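Local coordinates for putative MCP-type signal transduction protein (Campylobacter jejuni subsp. jejuni serotype O:2, PDB 4WY9) that probably senses chemical signals in the periplasm, through a tandem-PAS domain, as part of the chemotaxis receptor Tlp1, at residues K147-P153 against A165-P171; I192-L197 against L208-L212. All coordinates share one frame; numbering follows the deposited sequence. Where two conformers were deposited one is given.

Interaction 1 of 2, residues K147-P153 against A165-P171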
ATOM      1  N   LYS A 147      -2.776 -14.547   8.259  1.00 12.70           N
ATOM      2  CA  LYS A 147      -1.830 -13.516   7.913  1.00 11.68           C
ATOM      3  C   LYS A 147      -2.243 -12.759   6.670  1.00 10.67           C
ATOM      4  O   LYS A 147      -2.760 -13.332   5.728  1.00 12.35           O
ATOM      5  CB  LYS A 147      -0.415 -14.098   7.702  1.00 12.78           C
ATOM      6  CG  LYS A 147       0.262 -14.657   8.937  1.00 16.85           C
ATOM      7  CD  LYS A 147       1.680 -15.096   8.619  1.00 21.92           C
ATOM      8  CE  LYS A 147       2.436 -15.608   9.812  1.00 29.76           C
ATOM      9  NZ  LYS A 147       3.804 -15.942   9.405  1.00 34.27           N
ATOM     10  N   VAL A 148      -1.926 -11.470   6.642  1.00  9.81           N
ATOM     11  CA  VAL A 148      -2.050 -10.652   5.460  1.00  7.96           C
ATOM     12  C   VAL A 148      -0.661 -10.224   5.068  1.00  9.32           C
ATOM     13  O   VAL A 148       0.122  -9.808   5.930  1.00 10.89           O
ATOM     14  CB  VAL A 148      -2.948  -9.425   5.708  1.00 10.37           C
ATOM     15  CG1 VAL A 148      -3.091  -8.605   4.450  1.00 10.35           C
ATOM     16  CG2 VAL A 148      -4.308  -9.858   6.259  1.00 10.70           C
ATOM     17  N   TYR A 149      -0.328 -10.310   3.779  1.00  8.22           N
ATOM     18  CA  TYR A 149       1.007  -9.988   3.286  1.00  7.76           C
ATOM     19  C   TYR A 149       0.975  -8.609   2.657  1.00  7.67           C
ATOM     20  O   TYR A 149       0.212  -8.355   1.735  1.00  9.11           O
ATOM     21  CB  TYR A 149       1.461 -11.060   2.312  1.00  7.60           C
ATOM     22  CG  TYR A 149       1.631 -12.399   2.948  1.00  7.28           C
ATOM     23  CD1 TYR A 149       0.509 -13.166   3.344  1.00  8.77           C
ATOM     24  CD2 TYR A 149       2.882 -12.940   3.221  1.00  9.06           C
ATOM     25  CE1 TYR A 149       0.647 -14.379   3.938  1.00  9.70           C
ATOM     26  CE2 TYR A 149       3.006 -14.178   3.816  1.00  9.65           C
ATOM     27  CZ  TYR A 149       1.895 -14.899   4.201  1.00  9.99           C
ATOM     28  OH  TYR A 149       2.029 -16.133   4.797  1.00 12.45           O
ATOM     29  N   ILE A 150       1.811  -7.706   3.174  1.00  7.91           N
ATOM     30  CA  ILE A 150       1.812  -6.322   2.732  1.00  8.14           C
ATOM     31  C   ILE A 150       3.200  -5.916   2.280  1.00  7.94           C
ATOM     32  O   ILE A 150       4.184  -6.153   2.996  1.00  9.44           O
ATOM     33  CB  ILE A 150       1.312  -5.385   3.833  1.00  9.25           C
ATOM     34  CG1 ILE A 150      -0.131  -5.792   4.211  1.00 11.53           C
ATOM     35  CG2 ILE A 150       1.335  -3.919   3.392  1.00 10.23           C
ATOM     36  CD1 ILE A 150      -0.762  -4.950   5.239  1.00 13.65           C
ATOM     37  N   GLY A 151       3.299  -5.368   1.084  1.00  7.99           N
ATOM     38  CA  GLY A 151       4.576  -5.021   0.512  1.00  8.20           C
ATOM     39  C   GLY A 151       5.135  -3.692   0.927  1.00  7.40           C
ATOM     40  O   GLY A 151       4.559  -2.993   1.760  1.00  9.02           O
ATOM     41  N   ARG A 152       6.282  -3.335   0.354  1.00  8.08           N
ATOM     42  CA  ARG A 152       6.853  -2.001   0.472  1.00  9.28           C
ATOM     43  C   ARG A 152       6.375  -1.192  -0.747  1.00  8.97           C
ATOM     44  O   ARG A 152       5.853  -1.770  -1.721  1.00  9.25           O
ATOM     45  CB  ARG A 152       8.363  -2.068   0.589  1.00 11.59           C
ATOM     46  CG  ARG A 152       9.055  -2.843  -0.526  1.00 14.49           C
ATOM     47  CD  ARG A 152      10.441  -2.289  -0.819  1.00 17.34           C
ATOM     48  NE  ARG A 152      10.300  -0.965  -1.427  1.00 18.63           N
ATOM     49  CZ  ARG A 152      11.304  -0.223  -1.841  1.00 18.52           C
ATOM     50  NH1 ARG A 152      12.554  -0.661  -1.665  1.00 19.12           N
ATOM     51  NH2 ARG A 152      11.037   0.996  -2.334  1.00 21.56           N
ATOM     52  N   PRO A 153       6.591   0.128  -0.754  1.00  9.08           N
ATOM     53  CA  PRO A 153       6.248   0.896  -1.939  1.00  9.94           C
ATOM     54  C   PRO A 153       7.088   0.479  -3.131  1.00  9.92           C
ATOM     55  O   PRO A 153       8.308   0.349  -3.009  1.00 11.32           O
ATOM     56  CB  PRO A 153       6.527   2.348  -1.518  1.00 10.06           C
ATOM     57  CG  PRO A 153       6.405   2.310  -0.041  1.00 10.05           C
ATOM     58  CD  PRO A 153       7.018   1.017   0.344  1.00  9.76           C
ATOM     59  N   ALA A 165       3.013   2.207  -5.816  1.00  8.65           N
ATOM     60  CA  ALA A 165       1.992   1.325  -5.292  1.00  9.01           C
ATOM     61  C   ALA A 165       2.421   0.568  -4.066  1.00  6.90           C
ATOM     62  O   ALA A 165       3.601   0.386  -3.803  1.00  8.50           O
ATOM     63  CB  ALA A 165       1.600   0.338  -6.355  1.00 12.34           C
ATOM     64  N   VAL A 166       1.428   0.057  -3.328  1.00  6.92           N
ATOM     65  CA  VAL A 166       1.672  -0.977  -2.343  1.00  7.02           C
ATOM     66  C   VAL A 166       0.650  -2.097  -2.546  1.00  6.55           C
ATOM     67  O   VAL A 166      -0.497  -1.840  -2.924  1.00  7.68           O
ATOM     68  CB  VAL A 166       1.629  -0.443  -0.903  1.00  9.59           C
ATOM     69  CG1 VAL A 166       0.244   0.158  -0.551  1.00 10.26           C
ATOM     70  CG2 VAL A 166       2.007  -1.518   0.093  1.00 12.01           C
ATOM     71  N   ASN A 167       1.086  -3.325  -2.304  1.00  7.39           N
ATOM     72  CA  ASN A 167       0.243  -4.478  -2.495  1.00  6.66           C
ATOM     73  C   ASN A 167      -0.116  -5.151  -1.191  1.00  6.60           C
ATOM     74  O   ASN A 167       0.691  -5.218  -0.271  1.00  8.39           O
ATOM     75  CB  ASN A 167       0.908  -5.470  -3.432  1.00  7.33           C
ATOM     76  CG  ASN A 167       0.954  -4.965  -4.838  1.00  8.29           C
ATOM     77  OD1 ASN A 167       0.005  -5.172  -5.604  1.00  9.76           O
ATOM     78  ND2 ASN A 167       2.000  -4.244  -5.170  1.00 10.31           N
ATOM     79  N   VAL A 168      -1.334  -5.685  -1.153  1.00  7.61           N
ATOM     80  CA  VAL A 168      -1.893  -6.381  -0.018  1.00  8.34           C
ATOM     81  C   VAL A 168      -2.412  -7.695  -0.566  1.00  7.73           C
ATOM     82  O   VAL A 168      -3.141  -7.659  -1.557  1.00  9.91           O
ATOM     83  CB  VAL A 168      -3.012  -5.586   0.641  1.00 11.61           C
ATOM     84  CG1 VAL A 168      -3.631  -6.327   1.772  1.00 15.94           C
ATOM     85  CG2 VAL A 168      -2.454  -4.203   1.159  1.00 14.02           C
ATOM     86  N   ALA A 169      -2.045  -8.819   0.027  1.00  6.41           N
ATOM     87  CA  ALA A 169      -2.415 -10.117  -0.542  1.00  6.82           C
ATOM     88  C   ALA A 169      -2.563 -11.206   0.491  1.00  6.29           C
ATOM     89  O   ALA A 169      -1.942 -11.168   1.566  1.00  6.79           O
ATOM     90  CB  ALA A 169      -1.378 -10.526  -1.597  1.00  9.69           C
ATOM     91  N   ILE A 170      -3.402 -12.189   0.170  1.00  6.11           N
ATOM     92  CA  ILE A 170      -3.714 -13.302   1.065  1.00  6.71           C
ATOM     93  C   ILE A 170      -3.762 -14.598   0.258  1.00  6.42           C
ATOM     94  O   ILE A 170      -4.304 -14.612  -0.862  1.00  6.93           O
ATOM     95  CB  ILE A 170      -5.062 -13.073   1.782  1.00  7.27           C
ATOM     96  CG1 ILE A 170      -5.056 -11.747   2.543  1.00  8.42           C
ATOM     97  CG2 ILE A 170      -5.424 -14.205   2.709  1.00  8.32           C
ATOM     98  CD1 ILE A 170      -6.376 -11.418   3.194  1.00  9.10           C
ATOM     99  N   PRO A 171      -3.207 -15.701   0.793  1.00  6.81           N
ATOM    100  CA  PRO A 171      -3.312 -17.023   0.123  1.00  7.24           C
ATOM    101  C   PRO A 171      -4.724 -17.552   0.085  1.00  6.78           C
ATOM    102  O   PRO A 171      -5.534 -17.234   0.960  1.00  7.81           O
ATOM    103  CB  PRO A 171      -2.444 -17.925   0.986  1.00  8.69           C
ATOM    104  CG  PRO A 171      -2.454 -17.269   2.333  1.00  8.85           C
ATOM    105  CD  PRO A 171      -2.431 -15.790   2.027  1.00  7.89           C
TER
HETATM  106  O   HOH W   1       3.951  -3.628  -2.714  1.00  8.51           O
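Y149 and A169 face each other as an antiparallel hydrogen-bonded pair: Y149 N donates a hydrogen bond to A169 O at 2.9 Å, close to straight at 165°, and A169 N donates one back to Y149 O. The next pair, I150 with V168, is non-hydrogen-bonded, and G151 N then donates to N167 O at 2.9 Å, so three backbone bonds hold the two segments together.

The tight side is the face carrying V148, I150, V166, V168 and I170. Methyl CG1 of V148, anti to the backbone N (chi1 -179°), meets CG1 of V168 at 3.6 Å, while its CG2 reaches CD1 of I170. I150 runs alongside V168, pointing the same way, and its CG2 slants across to CG2 of V166. Helix 8-51 covers part of this layer through K39, N38 and S42. At the other face the Y149 ring lies edge-on to A169 O, and its CE1 is 3.9 Å from CD of P171; helix 132-140 packs here through I137, and the ring's hydroxyl is hydrogen-bonded to E145.

Past G151 direct pairing lapses until A165 meets I154. A water donates a hydrogen bond to R152 O at 2.8 Å and accepts one from ND2 of N167 at 3.2 Å, linking the two segments. N167 OD1 is taken by T186 and Y80. The R152 side chain sets off away from the partner strand, then curls back on its own segment, NE and NH2 both gripping P153 O; NH2 also reaches L228 O, and F217 makes a cation-pi contact with it. At the K147 end the lysine chain leads off along an exposed margin.

Backbone bonds therefore set the register here, branched aliphatic side chains pack one face under helix 8-51, and a water with an asparagine amide bridges the interruption.

Interaction 2 of 2, residues I192-L197 against L208-L212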
ATOM      1  N   ILE A 192      -3.633   8.489  -2.094  0.62 10.95           N
ATOM      2  CA  ILE A 192      -3.308   8.954  -0.760  0.62 10.52           C
ATOM      3  C   ILE A 192      -2.734  10.363  -0.859  0.62  9.17           C
ATOM      4  O   ILE A 192      -3.036  11.236  -0.027  0.62  9.59           O
ATOM      5  CB  ILE A 192      -2.300   8.018  -0.059  0.62 10.17           C
ATOM      6  CG1 ILE A 192      -2.815   6.576  -0.061  0.62 11.84           C
ATOM      7  CG2 ILE A 192      -1.983   8.498   1.362  0.62  9.98           C
ATOM      8  CD1 ILE A 192      -4.126   6.439   0.634  0.62 12.05           C
ATOM      9  N   ALA A 193      -1.920  10.605  -1.871  1.00  9.43           N
ATOM     10  CA  ALA A 193      -1.334  11.917  -2.101  1.00  9.96           C
ATOM     11  C   ALA A 193      -2.407  12.998  -2.289  1.00  9.42           C
ATOM     12  O   ALA A 193      -2.187  14.161  -1.965  1.00  9.18           O
ATOM     13  CB  ALA A 193      -0.397  11.887  -3.286  1.00 11.09           C
ATOM     14  N   THR A 194      -3.567  12.618  -2.812  1.00  9.86           N
ATOM     15  CA  THR A 194      -4.683  13.535  -2.971  1.00 10.73           C
ATOM     16  C   THR A 194      -4.972  14.287  -1.682  1.00  9.86           C
ATOM     17  O   THR A 194      -5.268  15.496  -1.725  1.00 11.51           O
ATOM     18  CB  THR A 194      -5.961  12.804  -3.450  1.00 12.65           C
ATOM     19  OG1 THR A 194      -5.753  12.383  -4.795  1.00 14.83           O
ATOM     20  CG2 THR A 194      -7.180  13.694  -3.428  1.00 13.85           C
ATOM     21  N   TYR A 195      -4.915  13.623  -0.537  1.00  9.11           N
ATOM     22  CA  TYR A 195      -5.106  14.345   0.721  1.00  9.81           C
ATOM     23  C   TYR A 195      -3.783  14.704   1.392  1.00  9.00           C
ATOM     24  O   TYR A 195      -3.650  15.792   1.964  1.00  9.84           O
ATOM     25  CB  TYR A 195      -6.035  13.598   1.689  1.00 10.62           C
ATOM     26  CG  TYR A 195      -5.593  12.245   2.203  1.00  8.32           C
ATOM     27  CD1 TYR A 195      -4.745  12.128   3.292  1.00  8.91           C
ATOM     28  CD2 TYR A 195      -6.080  11.068   1.631  1.00  9.39           C
ATOM     29  CE1 TYR A 195      -4.362  10.907   3.788  1.00  8.75           C
ATOM     30  CE2 TYR A 195      -5.693   9.835   2.111  1.00  9.61           C
ATOM     31  CZ  TYR A 195      -4.873   9.742   3.208  1.00  9.63           C
ATOM     32  OH  TYR A 195      -4.499   8.494   3.656  1.00 10.61           O
ATOM     33  N   LEU A 196      -2.776  13.839   1.325  1.00  7.80           N
ATOM     34  CA  LEU A 196      -1.549  14.090   2.054  1.00  7.49           C
ATOM     35  C   LEU A 196      -0.799  15.298   1.500  1.00  8.56           C
ATOM     36  O   LEU A 196      -0.124  15.994   2.258  1.00  9.52           O
ATOM     37  CB  LEU A 196      -0.651  12.852   2.094  1.00  7.26           C
ATOM     38  CG  LEU A 196       0.586  12.967   2.960  1.00  8.65           C
ATOM     39  CD1 LEU A 196       0.226  13.237   4.384  1.00 11.54           C
ATOM     40  CD2 LEU A 196       1.463  11.752   2.814  1.00 11.58           C
ATOM     41  N   LEU A 197      -0.915  15.549   0.187  1.00  7.60           N
ATOM     42  CA  LEU A 197      -0.264  16.679  -0.456  1.00  8.05           C
ATOM     43  C   LEU A 197      -1.242  17.744  -0.947  1.00  8.64           C
ATOM     44  O   LEU A 197      -0.897  18.577  -1.785  1.00 10.28           O
ATOM     45  CB  LEU A 197       0.613  16.228  -1.624  1.00  9.48           C
ATOM     46  CG  LEU A 197       1.755  15.308  -1.253  1.00  9.13           C
ATOM     47  CD1 LEU A 197       2.512  14.882  -2.498  1.00 10.78           C
ATOM     48  CD2 LEU A 197       2.690  15.962  -0.254  1.00 11.09           C
ATOM     49  N   LEU A 208       7.006  19.743   4.537  1.00  7.59           N
ATOM     50  CA  LEU A 208       7.077  18.459   3.845  1.00  8.17           C
ATOM     51  C   LEU A 208       6.108  17.508   4.504  1.00  7.80           C
ATOM     52  O   LEU A 208       6.124  17.379   5.724  1.00  9.15           O
ATOM     53  CB  LEU A 208       8.490  17.888   3.859  1.00  9.04           C
ATOM     54  CG  LEU A 208       9.586  18.795   3.290  1.00  9.44           C
ATOM     55  CD1 LEU A 208      10.945  18.188   3.543  1.00 11.90           C
ATOM     56  CD2 LEU A 208       9.383  19.071   1.817  1.00 11.43           C
ATOM     57  N   ARG A 209       5.295  16.816   3.699  1.00  6.76           N
ATOM     58  CA  ARG A 209       4.376  15.798   4.159  1.00  6.60           C
ATOM     59  C   ARG A 209       4.737  14.492   3.484  1.00  7.17           C
ATOM     60  O   ARG A 209       4.747  14.419   2.248  1.00  8.34           O
ATOM     61  CB  ARG A 209       2.939  16.207   3.891  1.00  8.04           C
ATOM     62  CG  ARG A 209       2.509  17.426   4.676  1.00  7.33           C
ATOM     63  CD  ARG A 209       1.204  18.015   4.238  1.00  7.98           C
ATOM     64  NE  ARG A 209       1.337  18.791   3.032  1.00  8.24           N
ATOM     65  CZ  ARG A 209       0.316  19.287   2.328  1.00  8.45           C
ATOM     66  NH1 ARG A 209      -0.921  18.993   2.667  1.00  8.33           N
ATOM     67  NH2 ARG A 209       0.553  20.019   1.252  1.00 11.02           N
ATOM     68  N   VAL A 210       5.077  13.484   4.275  1.00  6.59           N
ATOM     69  CA  VAL A 210       5.726  12.272   3.818  1.00  6.41           C
ATOM     70  C   VAL A 210       5.068  11.056   4.419  1.00  5.62           C
ATOM     71  O   VAL A 210       4.762  11.013   5.614  1.00  7.02           O
ATOM     72  CB  VAL A 210       7.226  12.289   4.174  1.00  6.42           C
ATOM     73  CG1 VAL A 210       7.934  11.040   3.707  1.00  9.37           C
ATOM     74  CG2 VAL A 210       7.917  13.554   3.643  1.00  8.75           C
ATOM     75  N   LEU A 211       4.827  10.031   3.585  1.00  5.74           N
ATOM     76  CA  LEU A 211       4.405   8.704   4.044  1.00  5.68           C
ATOM     77  C   LEU A 211       5.535   7.737   3.740  1.00  6.16           C
ATOM     78  O   LEU A 211       5.974   7.676   2.599  1.00  7.82           O
ATOM     79  CB  LEU A 211       3.119   8.246   3.395  1.00  6.10           C
ATOM     80  CG  LEU A 211       2.630   6.853   3.733  1.00  7.17           C
ATOM     81  CD1 LEU A 211       2.241   6.732   5.194  1.00  8.20           C
ATOM     82  CD2 LEU A 211       1.467   6.444   2.841  1.00  8.18           C
ATOM     83  N   LEU A 212       5.979   6.986   4.728  1.00  7.11           N
ATOM     84  CA  LEU A 212       7.047   6.030   4.501  1.00  7.19           C
ATOM     85  C   LEU A 212       6.842   4.814   5.361  1.00  6.71           C
ATOM     86  O   LEU A 212       6.114   4.859   6.367  1.00  8.96           O
ATOM     87  CB  LEU A 212       8.409   6.672   4.699  1.00 10.05           C
ATOM     88  CG  LEU A 212       8.960   7.093   6.027  1.00 11.43           C
ATOM     89  CD1 LEU A 212      10.345   7.683   5.883  1.00 11.12           C
ATOM     90  CD2 LEU A 212       8.079   8.090   6.774  1.00 13.32           C
TER
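With CG anti to the backbone N (chi1 -174°), L196 swings its two methyls from the last turn of the helix down onto the strand, where R209, its CG beside its own backbone N, rises to slide past it in the opposite direction. CD1 of L196 lies 4.1 Å from CB of R209, and CD2 settles 3.9 Å from CB of L211, the two leucines crossing at about a right angle. Further back along the helix, I192 loosely approaches L211 in one of its two conformers.

The arginine chain bends at chi3 (-78°) and wraps round the carbonyl of L196. That oxygen sits over one face of the guanidinium, 3.1 Å from CD, and the angles are too poor for a hydrogen bond to either NE or NH1. CA of L197 lies over the guanidinium plane as well, offset toward the rim. NH1 is instead satisfied by D198 O and the hydroxyl of Y23, which fix the flat group across the end of the helix. L197, the first residue to leave helical geometry, brings CD2 to 3.6 Å from R209 O.

The axes of helix 192-196 and strand 209-212 run at 144° and approach to 9.7 Å. I220 of the neighbouring strand 218-220 touches L196 and L197, and helix 8-51 packs against Y195 and L196 through Y23, Q26 and I30. This is alpha/beta packing: a short connecting helix, following the last strand of the first sheet, lies on one face of the second sheet, whose strand order 2-1-5-4-3 is that of a PAS-like fold.

Overall arrangement
From the N terminus, the long helix 8-51 comes first, and it touches both contacts. Interaction 1 then closes a hairpin-like excursion of 11 residues between 147-153 and 165-171 inside the first antiparallel sheet. After strand 179-188 the chain turns into helix 190-196, and interaction 2 closes a second, 10-residue loop without helix or strand by bringing 192-197 onto 208-212, in the five-stranded sheet. The two are in series, neither nested nor crossed; their centres stand 20 Å apart, with nearest atoms about 6 Å from each other. Interaction 1 ties strands within one sheet, whereas interaction 2 ties the connecting helix to the other.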